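Local coordinates for protein ATP-dependent protease subunit HslV (Trypanosoma brucei brucei, PDB 4HNZ) that forms the proteolytic rings of the mitochondrial HslVU protease, a threonine-type peptidase that hydrolyses proteins unfolded by HslU and thereby regulates levels of DNA helicase PIF2, at residues 58-61 with 62-66. Residues are numbered along the deposited sequence; the frame is centred on the assembly and turned at random.
Sequences EKLE and NKIGE
Leu60 and Ile64 sit one turn apart on the same helix, and the end of Ile64's longer branch, CD1, comes 3.9 Å from the branch point of Leu60, CG. The Leu60 side chain starts out away from the later turn, but with CG anti to the backbone N (chi1 -178°) its end comes back nearer to Ile64. CG1 of Ile64 also lies close to the carbonyl behind it, 3.4 Å from Leu60 O.

Four i to i+4 backbone hydrogen bonds join residues 58-61 to 62-65, and Glu66 N adds a fifth to Asn62 O. Of the four, Ile64 N to Leu60 O is the shortest at 2.8 Å, and Gly65 N reaches Glu61 O at 2.9 Å. Asn62 N and Lys63 N bond in turn to Glu58 O and Lys59 O, each at 3.1 Å. In this proteasome-type, Ntn-hydrolase fold the helix rests against strand 35-39, where Ile64 and Glu61 touch Ile38, and against helix 71-84, which receives Lys59 and Lys63.

Among the polar side chains, Asn62 stays beside the backbone: its CB is 3.3 Å from Lys59 O, and its amide group passes near Glu58 O without bonding to it. Lys63 brings CG to 3.4 Å from Lys59 O before its chain bends at chi2 (-55°) and heads for helix 71-84, where NZ makes a weak, long ion pair with Glu81. Glu58 leads away from 62-66, and its OE2 forms a salt bridge with Lys80 of a neighbouring subunit.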
ATOM      1  N   GLU A  58     -22.734  12.492 -26.629  1.00 31.80           N
ATOM      2  CA  GLU A  58     -24.062  13.094 -26.546  1.00 32.70           C
ATOM      3  C   GLU A  58     -24.027  14.433 -25.844  1.00 30.92           C
ATOM      4  O   GLU A  58     -24.691  15.358 -26.273  1.00 27.39           O
ATOM      5  CB  GLU A  58     -25.020  12.163 -25.860  1.00 34.98           C
ATOM      6  CG  GLU A  58     -25.344  10.978 -26.749  1.00 39.16           C
ATOM      7  CD  GLU A  58     -26.218   9.939 -26.061  1.00 46.05           C
ATOM      8  OE1 GLU A  58     -26.568  10.110 -24.855  1.00 46.88           O
ATOM      9  OE2 GLU A  58     -26.581   8.955 -26.751  1.00 52.77           O
ATOM     10  N   LYS A  59     -23.220  14.552 -24.789  1.00 29.22           N
ATOM     11  CA  LYS A  59     -23.069  15.856 -24.135  1.00 29.26           C
ATOM     12  C   LYS A  59     -22.366  16.867 -25.057  1.00 29.62           C
ATOM     13  O   LYS A  59     -22.758  18.026 -25.082  1.00 27.68           O
ATOM     14  CB  LYS A  59     -22.325  15.760 -22.820  1.00 28.10           C
ATOM     15  CG  LYS A  59     -22.955  14.809 -21.813  1.00 29.12           C
ATOM     16  CD  LYS A  59     -24.301  15.256 -21.248  1.00 29.88           C
ATOM     17  CE  LYS A  59     -24.874  14.123 -20.386  1.00 30.98           C
ATOM     18  NZ  LYS A  59     -26.169  14.476 -19.754  1.00 32.52           N
ATOM     19  N   LEU A  60     -21.379  16.404 -25.838  1.00 30.56           N
ATOM     20  CA  LEU A  60     -20.727  17.264 -26.816  1.00 31.24           C
ATOM     21  C   LEU A  60     -21.718  17.783 -27.882  1.00 31.60           C
ATOM     22  O   LEU A  60     -21.682  18.939 -28.257  1.00 31.35           O
ATOM     23  CB  LEU A  60     -19.545  16.569 -27.476  1.00 30.52           C
ATOM     24  CG  LEU A  60     -18.804  17.449 -28.471  1.00 31.42           C
ATOM     25  CD1 LEU A  60     -18.276  18.714 -27.830  1.00 31.97           C
ATOM     26  CD2 LEU A  60     -17.665  16.678 -29.099  1.00 31.37           C
ATOM     27  N   GLU A  61     -22.632  16.933 -28.321  1.00 34.32           N
ATOM     28  CA  GLU A  61     -23.696  17.352 -29.250  1.00 36.92           C
ATOM     29  C   GLU A  61     -24.597  18.400 -28.663  1.00 35.76           C
ATOM     30  O   GLU A  61     -24.927  19.317 -29.371  1.00 34.95           O
ATOM     31  CB  GLU A  61     -24.520  16.169 -29.730  1.00 39.23           C
ATOM     32  CG  GLU A  61     -23.785  15.337 -30.782  1.00 44.27           C
ATOM     33  CD  GLU A  61     -24.428  13.975 -31.036  1.00 49.60           C
ATOM     34  OE1 GLU A  61     -25.497  13.673 -30.460  1.00 52.56           O
ATOM     35  OE2 GLU A  61     -23.846  13.171 -31.790  1.00 53.92           O
ATOM     36  N   ASN A  62     -24.981  18.269 -27.392  1.00 34.85           N
ATOM     37  CA  ASN A  62     -25.706  19.327 -26.702  1.00 37.04           C
ATOM     38  C   ASN A  62     -24.945  20.618 -26.838  1.00 36.73           C
ATOM     39  O   ASN A  62     -25.508  21.635 -27.225  1.00 36.90           O
ATOM     40  CB  ASN A  62     -25.923  19.074 -25.195  1.00 39.77           C
ATOM     41  CG  ASN A  62     -26.967  18.035 -24.922  1.00 45.49           C
ATOM     42  OD1 ASN A  62     -27.713  17.628 -25.834  1.00 55.91           O
ATOM     43  ND2 ASN A  62     -27.026  17.553 -23.681  1.00 47.29           N
ATOM     44  N   LYS A  63     -23.672  20.596 -26.502  1.00 33.80           N
ATOM     45  CA  LYS A  63     -22.907  21.821 -26.559  1.00 33.55           C
ATOM     46  C   LYS A  63     -22.814  22.347 -27.987  1.00 33.90           C
ATOM     47  O   LYS A  63     -22.781  23.554 -28.184  1.00 32.54           O
ATOM     48  CB  LYS A  63     -21.506  21.622 -25.923  1.00 31.36           C
ATOM     49  CG  LYS A  63     -21.524  21.174 -24.461  1.00 30.77           C
ATOM     50  CD  LYS A  63     -22.336  22.108 -23.593  1.00 31.59           C
ATOM     51  CE  LYS A  63     -22.389  21.586 -22.178  1.00 32.79           C
ATOM     52  NZ  LYS A  63     -23.086  22.547 -21.299  1.00 35.82           N
ATOM     53  N   ILE A  64     -22.617  21.459 -28.952  1.00 36.16           N
ATOM     54  CA  ILE A  64     -22.423  21.877 -30.335  1.00 40.87           C
ATOM     55  C   ILE A  64     -23.672  22.529 -30.859  1.00 45.19           C
ATOM     56  O   ILE A  64     -23.607  23.504 -31.599  1.00 49.96           O
ATOM     57  CB  ILE A  64     -22.065  20.713 -31.254  1.00 41.86           C
ATOM     58  CG1 ILE A  64     -20.585  20.431 -31.151  1.00 42.07           C
ATOM     59  CG2 ILE A  64     -22.395  21.041 -32.713  1.00 44.88           C
ATOM     60  CD1 ILE A  64     -20.187  19.077 -31.685  1.00 41.43           C
ATOM     61  N   GLY A  65     -24.804  22.007 -30.425  1.00 47.28           N
ATOM     62  CA  GLY A  65     -26.062  22.626 -30.701  1.00 50.56           C
ATOM     63  C   GLY A  65     -26.250  23.967 -30.008  1.00 52.31           C
ATOM     64  O   GLY A  65     -26.960  24.837 -30.523  1.00 59.23           O
ATOM     65  N   GLU A  66     -25.744  24.104 -28.803  1.00 50.90           N
ATOM     66  CA  GLU A  66     -25.896  25.345 -28.051  1.00 51.21           C
ATOM     67  C   GLU A  66     -24.911  26.427 -28.514  1.00 47.62           C
ATOM     68  O   GLU A  66     -25.067  27.567 -28.192  1.00 48.56           O
ATOM     69  CB  GLU A  66     -25.718  25.026 -26.584  1.00 54.96           C
ATOM     70  CG  GLU A  66     -26.014  26.170 -25.647  1.00 63.58           C
ATOM     71  CD  GLU A  66     -25.589  25.855 -24.229  1.00 72.41           C
ATOM     72  OE1 GLU A  66     -25.491  24.641 -23.882  1.00 76.79           O
ATOM     73  OE2 GLU A  66     -25.320  26.823 -23.464  1.00 82.00           O
TER